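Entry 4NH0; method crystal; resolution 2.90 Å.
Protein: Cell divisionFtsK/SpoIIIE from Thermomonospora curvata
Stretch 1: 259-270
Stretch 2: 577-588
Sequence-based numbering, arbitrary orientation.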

# COMPACT_ATOMS: atom_id res chain seq x y z
N ASN A 259 -35.97 -2.57 49.61
CA ASN A 259 -34.54 -2.36 49.80
C ASN A 259 -33.79 -2.29 48.47
O ASN A 259 -33.55 -3.31 47.83
CB ASN A 259 -33.96 -3.48 50.67
CG ASN A 259 -32.54 -3.18 51.13
OD1 ASN A 259 -32.06 -2.06 50.99
ND2 ASN A 259 -31.88 -4.18 51.68
N PRO A 260 -33.42 -1.06 48.06
CA PRO A 260 -32.71 -0.82 46.81
C PRO A 260 -31.28 -1.35 46.83
O PRO A 260 -30.75 -1.74 45.79
CB PRO A 260 -32.70 0.71 46.70
CG PRO A 260 -33.78 1.18 47.63
CD PRO A 260 -33.77 0.19 48.75
N TYR A 261 -30.66 -1.36 48.01
CA TYR A 261 -29.26 -1.77 48.13
C TYR A 261 -29.10 -3.29 48.14
O TYR A 261 -27.98 -3.80 48.23
CB TYR A 261 -28.65 -1.17 49.39
CG TYR A 261 -28.48 0.33 49.34
CD1 TYR A 261 -27.33 0.90 48.81
CD2 TYR A 261 -29.48 1.17 49.80
CE1 TYR A 261 -27.17 2.27 48.76
CE2 TYR A 261 -29.33 2.55 49.75
CZ TYR A 261 -28.18 3.09 49.22
OH TYR A 261 -28.03 4.46 49.17
N ASN A 262 -30.21 -4.01 48.04
CA ASN A 262 -30.17 -5.46 47.97
C ASN A 262 -31.08 -5.99 46.87
O ASN A 262 -32.10 -6.62 47.15
CB ASN A 262 -30.55 -6.07 49.32
CG ASN A 262 -30.31 -7.57 49.37
OD1 ASN A 262 -29.54 -8.12 48.58
ND2 ASN A 262 -30.98 -8.25 50.30
N LEU A 263 -30.71 -5.73 45.63
CA LEU A 263 -31.50 -6.18 44.49
C LEU A 263 -31.13 -7.60 44.10
O LEU A 263 -29.95 -7.95 44.04
CB LEU A 263 -31.31 -5.24 43.29
CG LEU A 263 -31.70 -3.78 43.50
CD1 LEU A 263 -31.61 -3.01 42.19
CD2 LEU A 263 -33.10 -3.67 44.09
N ASP A 264 -32.14 -8.42 43.82
CA ASP A 264 -31.92 -9.77 43.35
C ASP A 264 -32.41 -9.89 41.91
O ASP A 264 -33.62 -9.93 41.67
CB ASP A 264 -32.63 -10.79 44.25
CG ASP A 264 -32.22 -12.22 43.97
OD1 ASP A 264 -31.55 -12.47 42.94
OD2 ASP A 264 -32.56 -13.10 44.78
N PRO A 265 -31.48 -9.92 40.95
CA PRO A 265 -31.78 -10.02 39.52
C PRO A 265 -32.67 -11.22 39.19
O PRO A 265 -33.40 -11.19 38.21
CB PRO A 265 -30.40 -10.18 38.88
CG PRO A 265 -29.47 -9.52 39.84
CD PRO A 265 -30.03 -9.82 41.20
N ALA A 266 -32.60 -12.25 40.02
CA ALA A 266 -33.42 -13.44 39.83
C ALA A 266 -34.89 -13.16 40.09
O ALA A 266 -35.76 -13.72 39.42
CB ALA A 266 -32.93 -14.56 40.74
N VAL A 267 -35.18 -12.29 41.05
CA VAL A 267 -36.56 -11.98 41.41
C VAL A 267 -37.03 -10.67 40.79
O VAL A 267 -38.13 -10.20 41.07
CB VAL A 267 -36.74 -11.91 42.94
CG1 VAL A 267 -36.16 -13.14 43.61
CG2 VAL A 267 -36.12 -10.64 43.50
N LEU A 268 -36.19 -10.09 39.94
CA LEU A 268 -36.57 -8.89 39.19
C LEU A 268 -36.93 -9.25 37.76
O LEU A 268 -37.85 -8.68 37.18
CB LEU A 268 -35.44 -7.86 39.21
CG LEU A 268 -35.16 -7.18 40.55
CD1 LEU A 268 -34.05 -6.15 40.42
CD2 LEU A 268 -36.43 -6.54 41.09
N TRP A 269 -36.21 -10.22 37.20
CA TRP A 269 -36.40 -10.62 35.82
C TRP A 269 -37.28 -11.86 35.72
O TRP A 269 -37.16 -12.65 34.78
CB TRP A 269 -35.05 -10.89 35.15
CG TRP A 269 -34.13 -9.72 35.19
CD1 TRP A 269 -34.46 -8.42 35.42
CD2 TRP A 269 -32.71 -9.74 34.99
NE1 TRP A 269 -33.34 -7.63 35.38
CE2 TRP A 269 -32.25 -8.42 35.11
CE3 TRP A 269 -31.78 -10.75 34.72
CZ2 TRP A 269 -30.91 -8.08 34.97
CZ3 TRP A 269 -30.45 -10.42 34.58
CH2 TRP A 269 -30.03 -9.09 34.71
N ARG A 270 -38.17 -12.03 36.69
CA ARG A 270 -39.09 -13.16 36.71
C ARG A 270 -40.06 -13.07 35.53
O ARG A 270 -40.35 -11.98 35.05
CB ARG A 270 -39.86 -13.21 38.03
CG ARG A 270 -39.93 -11.89 38.77
CD ARG A 270 -40.61 -12.07 40.12
NE ARG A 270 -41.01 -10.80 40.72
CZ ARG A 270 -41.74 -10.69 41.83
NH1 ARG A 270 -42.15 -11.79 42.46
NH2 ARG A 270 -42.05 -9.50 42.31
N ASP A 577 -26.87 4.98 39.90
CA ASP A 577 -25.60 4.30 40.09
C ASP A 577 -25.74 3.06 40.96
O ASP A 577 -25.13 2.03 40.69
CB ASP A 577 -24.57 5.26 40.71
CG ASP A 577 -24.26 6.43 39.80
OD1 ASP A 577 -24.26 6.25 38.57
OD2 ASP A 577 -24.00 7.53 40.33
N VAL A 578 -26.54 3.17 42.01
CA VAL A 578 -26.75 2.06 42.94
C VAL A 578 -27.39 0.86 42.24
O VAL A 578 -26.99 -0.28 42.46
CB VAL A 578 -27.64 2.49 44.13
CG1 VAL A 578 -27.90 1.31 45.05
CG2 VAL A 578 -27.00 3.63 44.89
N VAL A 579 -28.37 1.13 41.39
CA VAL A 579 -29.06 0.08 40.67
C VAL A 579 -28.15 -0.61 39.65
O VAL A 579 -27.94 -1.82 39.72
CB VAL A 579 -30.31 0.62 39.93
CG1 VAL A 579 -30.88 -0.45 39.02
CG2 VAL A 579 -31.35 1.08 40.93
N VAL A 580 -27.60 0.18 38.73
CA VAL A 580 -26.74 -0.34 37.67
C VAL A 580 -25.57 -1.15 38.22
O VAL A 580 -25.19 -2.17 37.65
CB VAL A 580 -26.21 0.80 36.78
CG1 VAL A 580 -25.30 0.25 35.68
CG2 VAL A 580 -27.36 1.58 36.17
N ARG A 581 -25.01 -0.68 39.33
CA ARG A 581 -23.88 -1.34 39.97
C ARG A 581 -24.17 -2.80 40.31
O ARG A 581 -23.29 -3.66 40.24
CB ARG A 581 -23.48 -0.58 41.24
CG ARG A 581 -22.32 -1.19 42.01
CD ARG A 581 -22.04 -0.38 43.26
NE ARG A 581 -23.20 -0.32 44.15
CZ ARG A 581 -23.33 0.52 45.17
NH1 ARG A 581 -22.36 1.39 45.44
NH2 ARG A 581 -24.42 0.50 45.92
N GLN A 582 -25.42 -3.08 40.68
CA GLN A 582 -25.82 -4.42 41.09
C GLN A 582 -26.25 -5.28 39.91
O GLN A 582 -26.07 -6.49 39.92
CB GLN A 582 -26.94 -4.34 42.12
CG GLN A 582 -26.64 -3.42 43.29
CD GLN A 582 -27.76 -3.39 44.31
OE1 GLN A 582 -28.43 -4.39 44.55
NE2 GLN A 582 -27.98 -2.22 44.91
N LEU A 583 -26.84 -4.65 38.90
CA LEU A 583 -27.36 -5.38 37.75
C LEU A 583 -26.27 -5.68 36.72
O LEU A 583 -26.39 -6.62 35.94
CB LEU A 583 -28.49 -4.60 37.08
CG LEU A 583 -29.90 -4.79 37.67
CD1 LEU A 583 -30.20 -6.26 37.87
CD2 LEU A 583 -30.06 -4.03 38.97
N ALA A 584 -25.21 -4.88 36.73
CA ALA A 584 -24.11 -5.07 35.79
C ALA A 584 -23.40 -6.40 36.02
O ALA A 584 -23.06 -6.74 37.15
CB ALA A 584 -23.12 -3.92 35.89
N GLY A 585 -23.18 -7.15 34.94
CA GLY A 585 -22.47 -8.41 35.02
C GLY A 585 -23.37 -9.62 35.07
O GLY A 585 -22.90 -10.76 35.04
N HIS A 586 -24.68 -9.39 35.14
CA HIS A 586 -25.64 -10.48 35.19
C HIS A 586 -26.41 -10.60 33.88
O HIS A 586 -26.89 -9.61 33.34
CB HIS A 586 -26.62 -10.28 36.34
CG HIS A 586 -25.98 -10.28 37.69
ND1 HIS A 586 -25.88 -11.42 38.47
CD2 HIS A 586 -25.40 -9.29 38.41
CE1 HIS A 586 -25.27 -11.12 39.60
NE2 HIS A 586 -24.97 -9.84 39.59
N GLY A 587 -26.51 -11.82 33.37
CA GLY A 587 -27.26 -12.08 32.15
C GLY A 587 -26.38 -12.22 30.93
O GLY A 587 -25.23 -11.78 30.93
N PRO A 588 -26.92 -12.83 29.86
CA PRO A 588 -26.22 -13.04 28.59
C PRO A 588 -25.80 -11.73 27.93
O PRO A 588 -26.61 -10.82 27.82
CB PRO A 588 -27.26 -13.76 27.73
CG PRO A 588 -28.21 -14.37 28.70
CD PRO A 588 -28.28 -13.40 29.84

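Stretch 1 opens with a type I turn from Asn259 to Asn262, continues through Leu263 and enters a short, weakly bonded helix at about 265-268. Asp264 caps that helix, its OD1 accepting from Ala266 N at 3.1 Å. Stretch 2 begins with the last turns of a helix, 577-583, and leaves it through a type II turn from Leu583 to His586; Gly585, with phi near 99°, takes a conformation that favours glycine. The two stretches of the chain approach closely, with CA-CA distances of 7.2 Å for Pro260-Val579, 6.9 Å for Tyr261-Val578, 6.8 Å for Leu263-Gln582 and 6.6 Å for Pro265-Leu583. Together they bury 543 Å².

Two hydrogen bonds join them, both made by the Gln582 amide. NE2 of Gln582 donates to Pro260 O (2.9 Å), and OE1 of Gln582 accepts from Leu263 N (2.9 Å, 160°). A carboxamide suits this place because it offers a donor and an acceptor at once, here meeting a carbonyl and an NH of the turn region. The m, t rotamer extends the side chain from the helix toward that backbone.

Apolar contacts extend the interface beyond this polar clamp. The Tyr261 ring meets Val578, CD1 to CG1 at 3.8 Å. Leu263 points toward the helix, its CD1 lying 4.1 Å from Val579 CG1 and 3.7 Å from Leu583 CD2. Buried Leu583 reaches several partners through its branched end: its CD1 lies 3.9 Å from Pro265 CG and 3.5 Å from Trp269 CZ2. The compact ring of Pro265 also covers a face of His586, with CG 4.2 Å from the ring centroid in a CH-pi contact. Trp269 extends its broad ring to the turn, where CH2 lies 3.5 Å from His586 O, near the indole plane. Gly587 CA is 4.3 Å from Trp269 CZ3; a CB there would fall only 3.5 Å from that same CZ3.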